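Glia-derived nexin (Homo sapiens, PDB 4DY0) inhibits serine proteases such as thrombin, trypsin and urokinase, binds heparin, and promotes neurite extension by inhibiting thrombin. Local coordinates at residues S242-L246 with S247-P251; E287-K290 with V291-I294. One frame throughout, in Å; residues are numbered along the deposited sequence.

Interaction 1: residues S242-L246 with S247-P251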
ATOM      1  N   SER A 242     -10.530  -7.968 -23.894  1.00 26.82           N
ATOM      2  CA  SER A 242     -10.726  -9.006 -22.894  1.00 26.50           C
ATOM      3  C   SER A 242      -9.719 -10.135 -23.079  1.00 28.59           C
ATOM      4  O   SER A 242      -9.474 -10.910 -22.161  1.00 35.04           O
ATOM      5  CB  SER A 242     -12.159  -9.542 -22.932  1.00 31.44           C
ATOM      6  OG  SER A 242     -12.350 -10.438 -24.013  1.00 35.07           O
ATOM      7  N   SER A 243      -9.122 -10.211 -24.264  1.00 27.93           N
ATOM      8  CA  SER A 243      -8.113 -11.227 -24.550  1.00 26.33           C
ATOM      9  C   SER A 243      -6.742 -10.815 -24.024  1.00 23.99           C
ATOM     10  O   SER A 243      -5.756 -11.521 -24.215  1.00 27.73           O
ATOM     11  CB  SER A 243      -8.043 -11.506 -26.053  1.00 25.59           C
ATOM     12  OG  SER A 243      -7.846 -10.304 -26.781  1.00 31.07           O
ATOM     13  N   THR A 244      -6.682  -9.666 -23.365  1.00 24.13           N
ATOM     14  CA  THR A 244      -5.448  -9.206 -22.742  1.00 23.23           C
ATOM     15  C   THR A 244      -5.521  -9.431 -21.238  1.00 21.66           C
ATOM     16  O   THR A 244      -6.388  -8.869 -20.572  1.00 20.65           O
ATOM     17  CB  THR A 244      -5.220  -7.702 -22.995  1.00 23.18           C
ATOM     18  OG1 THR A 244      -4.908  -7.487 -24.374  1.00 26.38           O
ATOM     19  CG2 THR A 244      -4.079  -7.188 -22.145  1.00 19.62           C
ATOM     20  N   PRO A 245      -4.611 -10.253 -20.693  1.00 22.58           N
ATOM     21  CA  PRO A 245      -4.588 -10.452 -19.247  1.00 21.43           C
ATOM     22  C   PRO A 245      -3.993  -9.240 -18.529  1.00 20.66           C
ATOM     23  O   PRO A 245      -3.130  -8.554 -19.085  1.00 18.59           O
ATOM     24  CB  PRO A 245      -3.684 -11.681 -19.074  1.00 21.22           C
ATOM     25  CG  PRO A 245      -2.783 -11.655 -20.267  1.00 24.19           C
ATOM     26  CD  PRO A 245      -3.587 -11.054 -21.390  1.00 23.61           C
ATOM     27  N   LEU A 246      -4.461  -8.984 -17.309  1.00 21.97           N
ATOM     28  CA  LEU A 246      -3.940  -7.892 -16.493  1.00 20.94           C
ATOM     29  C   LEU A 246      -2.429  -7.985 -16.372  1.00 23.90           C
ATOM     30  O   LEU A 246      -1.742  -6.968 -16.308  1.00 28.16           O
ATOM     31  CB  LEU A 246      -4.563  -7.913 -15.095  1.00 19.66           C
ATOM     32  CG  LEU A 246      -4.184  -6.744 -14.171  1.00 22.00           C
ATOM     33  CD1 LEU A 246      -4.560  -5.408 -14.787  1.00 18.62           C
ATOM     34  CD2 LEU A 246      -4.843  -6.890 -12.812  1.00 21.39           C
ATOM     35  N   SER A 247      -1.918  -9.211 -16.337  1.00 23.74           N
ATOM     36  CA  SER A 247      -0.485  -9.434 -16.171  1.00 29.03           C
ATOM     37  C   SER A 247       0.323  -8.885 -17.341  1.00 29.88           C
ATOM     38  O   SER A 247       1.524  -8.664 -17.215  1.00 33.36           O
ATOM     39  CB  SER A 247      -0.186 -10.924 -15.981  1.00 27.92           C
ATOM     40  OG  SER A 247      -0.642 -11.670 -17.094  1.00 29.21           O
ATOM     41  N   ALA A 248      -0.336  -8.661 -18.475  1.00 24.56           N
ATOM     42  CA  ALA A 248       0.349  -8.148 -19.661  1.00 24.97           C
ATOM     43  C   ALA A 248       0.500  -6.623 -19.676  1.00 25.35           C
ATOM     44  O   ALA A 248       1.285  -6.086 -20.455  1.00 27.11           O
ATOM     45  CB  ALA A 248      -0.346  -8.629 -20.932  1.00 20.85           C
ATOM     46  N   ILE A 249      -0.238  -5.919 -18.823  1.00 25.35           N
ATOM     47  CA  ILE A 249      -0.177  -4.457 -18.842  1.00 30.03           C
ATOM     48  C   ILE A 249       0.491  -3.825 -17.616  1.00 28.65           C
ATOM     49  O   ILE A 249       0.857  -2.651 -17.648  1.00 31.70           O
ATOM     50  CB  ILE A 249      -1.573  -3.803 -19.054  1.00 29.38           C
ATOM     51  CG1 ILE A 249      -2.463  -4.014 -17.832  1.00 30.28           C
ATOM     52  CG2 ILE A 249      -2.237  -4.330 -20.317  1.00 28.44           C
ATOM     53  CD1 ILE A 249      -3.719  -3.180 -17.850  1.00 28.86           C
ATOM     54  N   ILE A 250       0.665  -4.593 -16.548  1.00 27.88           N
ATOM     55  CA  ILE A 250       1.179  -4.020 -15.301  1.00 31.63           C
ATOM     56  C   ILE A 250       2.709  -4.052 -15.107  1.00 31.51           C
ATOM     57  O   ILE A 250       3.233  -3.366 -14.236  1.00 30.90           O
ATOM     58  CB  ILE A 250       0.466  -4.614 -14.072  1.00 29.62           C
ATOM     59  CG1 ILE A 250       0.835  -6.082 -13.889  1.00 35.26           C
ATOM     60  CG2 ILE A 250      -1.037  -4.472 -14.221  1.00 31.61           C
ATOM     61  CD1 ILE A 250      -0.021  -6.786 -12.863  1.00 33.13           C
ATOM     62  N   PRO A 251       3.431  -4.840 -15.918  1.00 35.06           N
ATOM     63  CA  PRO A 251       4.887  -4.837 -15.769  1.00 37.55           C
ATOM     64  C   PRO A 251       5.504  -3.461 -16.037  1.00 39.58           C
ATOM     65  O   PRO A 251       5.056  -2.745 -16.926  1.00 40.69           O
ATOM     66  CB  PRO A 251       5.352  -5.834 -16.836  1.00 36.67           C
ATOM     67  CG  PRO A 251       4.177  -6.725 -17.065  1.00 38.37           C
ATOM     68  CD  PRO A 251       2.975  -5.834 -16.905  1.00 42.18           C
TER
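Leu-246 meets both Ile-249 and Ile-250 because its CG, anti to the backbone N (chi1 -175°), is carried toward the isoleucines and the second torsion (58°) then turns CD1 onto them. In Ile-250 the ethyl arm is set between the backbone N and the carbonyl carbon (chi1 68°), and CG2 is the branch turned to the leucine. Leu-246 CD1 lies 3.7 Å from Ile-250 CG2, the two side chains crossing at about a right angle, and 3.9 Å from Ile-249 CD1, the end of the other isoleucine's ethyl arm. With only an alanine methyl in place of the leucine, Ile-249 CD1 and Ile-250 CG2 would probably lose the methyl they share and face a gap. The CG2 branch of Ile-249 instead meets Thr-244 CG2 at 3.9 Å, the side chains crossing at about a right angle. Pro-245 CG touches Ala-248 CB at 3.9 Å, and the proline CB and CG also lie close to Ser-247 OG.

Backbone bonds close the bend. Ala-248 N donates to Pro-245 O over 2.9 Å, and Ile-249 N to Leu-246 O over 3.1 Å, fairly straight at 160°. Both donors sit well above the carbonyl planes, away from the lone pairs. Leu-246 O also takes a weak bond from Ile-250 N, while Ile-250 CG2 comes to 3.3 Å from the same oxygen.

Outside the segment, Leu-246 and Ile-250 lean on Gln-375 of strand 369-376, Ile-249 and Thr-244 on Pro-239, and Asn-216 ND2 bonds to Ala-248 O. Successive bonds from residue i+3 back to residue i are characteristic of overlapping beta turns, here in the serpin loop that joins strand 232-239 to helix 255-262.

Interaction 2: residues E287-K290 with V291-I294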
ATOM      1  N   GLU A 287      10.760 -11.461   1.541  1.00 28.88           N
ATOM      2  CA  GLU A 287      11.352 -11.999   0.311  1.00 31.80           C
ATOM      3  C   GLU A 287      11.551 -10.959  -0.798  1.00 30.43           C
ATOM      4  O   GLU A 287      12.638 -10.858  -1.369  1.00 34.26           O
ATOM      5  CB  GLU A 287      10.558 -13.203  -0.200  1.00 35.24           C
ATOM      6  CG  GLU A 287      10.617 -14.401   0.735  1.00 42.48           C
ATOM      7  CD  GLU A 287      12.038 -14.884   0.966  1.00 56.26           C
ATOM      8  OE1 GLU A 287      12.759 -15.117  -0.028  1.00 56.47           O
ATOM      9  OE2 GLU A 287      12.432 -15.035   2.143  1.00 52.86           O
ATOM     10  N   PRO A 288      10.500 -10.188  -1.113  1.00 26.11           N
ATOM     11  CA  PRO A 288      10.637  -9.146  -2.122  1.00 24.96           C
ATOM     12  C   PRO A 288      11.758  -8.169  -1.775  1.00 26.24           C
ATOM     13  O   PRO A 288      12.503  -7.738  -2.659  1.00 27.82           O
ATOM     14  CB  PRO A 288       9.281  -8.438  -2.078  1.00 25.05           C
ATOM     15  CG  PRO A 288       8.334  -9.484  -1.601  1.00 27.02           C
ATOM     16  CD  PRO A 288       9.117 -10.312  -0.621  1.00 26.35           C
ATOM     17  N   LEU A 289      11.889  -7.823  -0.499  1.00 22.63           N
ATOM     18  CA  LEU A 289      12.960  -6.913  -0.093  1.00 24.05           C
ATOM     19  C   LEU A 289      14.346  -7.510  -0.363  1.00 23.84           C
ATOM     20  O   LEU A 289      15.257  -6.807  -0.793  1.00 25.00           O
ATOM     21  CB  LEU A 289      12.801  -6.489   1.371  1.00 21.45           C
ATOM     22  CG  LEU A 289      11.621  -5.540   1.628  1.00 21.46           C
ATOM     23  CD1 LEU A 289      11.461  -5.251   3.105  1.00 21.40           C
ATOM     24  CD2 LEU A 289      11.767  -4.240   0.841  1.00 18.67           C
ATOM     25  N   LYS A 290      14.504  -8.807  -0.118  1.00 23.39           N
ATOM     26  CA  LYS A 290      15.756  -9.485  -0.437  1.00 26.80           C
ATOM     27  C   LYS A 290      16.117  -9.327  -1.916  1.00 27.47           C
ATOM     28  O   LYS A 290      17.260  -9.033  -2.256  1.00 27.61           O
ATOM     29  CB  LYS A 290      15.668 -10.973  -0.109  1.00 27.33           C
ATOM     30  CG  LYS A 290      15.547 -11.305   1.362  1.00 27.80           C
ATOM     31  CD  LYS A 290      15.611 -12.821   1.559  1.00 26.75           C
ATOM     32  CE  LYS A 290      15.362 -13.209   3.003  1.00 26.60           C
ATOM     33  NZ  LYS A 290      15.534 -14.672   3.200  1.00 27.32           N
ATOM     34  N   VAL A 291      15.140  -9.538  -2.794  1.00 26.91           N
ATOM     35  CA  VAL A 291      15.366  -9.424  -4.231  1.00 25.49           C
ATOM     36  C   VAL A 291      15.895  -8.035  -4.582  1.00 25.67           C
ATOM     37  O   VAL A 291      16.665  -7.880  -5.535  1.00 23.77           O
ATOM     38  CB  VAL A 291      14.078  -9.706  -5.034  1.00 26.03           C
ATOM     39  CG1 VAL A 291      14.260  -9.333  -6.506  1.00 21.78           C
ATOM     40  CG2 VAL A 291      13.663 -11.164  -4.880  1.00 23.51           C
ATOM     41  N   LEU A 292      15.481  -7.036  -3.807  1.00 23.40           N
ATOM     42  CA  LEU A 292      15.958  -5.665  -3.993  1.00 24.87           C
ATOM     43  C   LEU A 292      17.367  -5.461  -3.442  1.00 25.33           C
ATOM     44  O   LEU A 292      17.988  -4.424  -3.675  1.00 26.29           O
ATOM     45  CB  LEU A 292      15.003  -4.657  -3.346  1.00 25.17           C
ATOM     46  CG  LEU A 292      13.634  -4.473  -4.003  1.00 29.64           C
ATOM     47  CD1 LEU A 292      12.878  -3.333  -3.329  1.00 25.80           C
ATOM     48  CD2 LEU A 292      13.771  -4.226  -5.505  1.00 26.04           C
ATOM     49  N   GLY A 293      17.865  -6.448  -2.705  1.00 23.90           N
ATOM     50  CA  GLY A 293      19.225  -6.390  -2.180  1.00 23.99           C
ATOM     51  C   GLY A 293      19.342  -6.158  -0.682  1.00 25.59           C
ATOM     52  O   GLY A 293      20.443  -5.963  -0.170  1.00 27.51           O
ATOM     53  N   ILE A 294      18.213  -6.166   0.024  1.00 25.67           N
ATOM     54  CA  ILE A 294      18.229  -6.008   1.478  1.00 27.85           C
ATOM     55  C   ILE A 294      18.172  -7.380   2.137  1.00 27.53           C
ATOM     56  O   ILE A 294      17.088  -7.904   2.380  1.00 32.22           O
ATOM     57  CB  ILE A 294      17.035  -5.168   1.975  1.00 28.36           C
ATOM     58  CG1 ILE A 294      17.052  -3.781   1.334  1.00 28.54           C
ATOM     59  CG2 ILE A 294      17.062  -5.052   3.491  1.00 26.40           C
ATOM     60  CD1 ILE A 294      15.725  -3.055   1.424  1.00 27.55           C
TER
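Leu-289 O and Lys-290 O receive the two bonds of a Schellman motif that ends helix 286-291 of this serpin. Ile-294 N reaches Leu-289 O over 3.1 Å, and Gly-293 N reaches Lys-290 O over 2.7 Å from well above its carbonyl plane. Gly-293 turns the chain with a positive phi of 108°; at these backbone angles a CB would collide with Leu-292 O, which explains a glycine at this position. Before the turn, helical bonding persists: Val-291 N points to Glu-287 O in the carbonyl plane, and Leu-292 N bonds to Pro-288 O, with a weak second bond to Leu-289 O. A C-H...O contact from Lys-290 CA to Ile-294 O, at 3.5 Å, adds to these backbone links.

Apolar contact joins the two sides of the motif. Leu-289 and Ile-294 run side by side, pointing the same way, with Leu-289 CD2 4.2 Å from Ile-294 CD1; Leu-292 CD1 lies slightly farther from that same leucine methyl. Leu-289 and Ile-294 both pack on Leu-43 of helix 36-47, whereas Pro-288 and Val-291 touch Gln-22 of helix 5-26.

Charge contact occurs one turn apart on the helix. The chain of Lys-290, extended beyond CG, carries NZ to Glu-287 OE2 at 3.3 Å, a salt bridge whose hydrogen bond is weak.

Interaction 1 precedes interaction 2 along the chain, and the long broken strand 266-284 runs between them after helix 255-262. Their centres are 25 Å apart and their nearest atoms about 13 Å, so the two do not touch, though both belong to the single serpin domain. Residues 242-251 lead from strand 232-239 toward helix 255-262 and pack against strand 369-376. Residues 287-294 close the short helix after strand 266-284 and face helices 5-26, 36-47 and 52-62. Each is thus a local change of chain direction beside a different part of the fold, one next to strands, the other among helices, and neither lies at the predicted reactive bond.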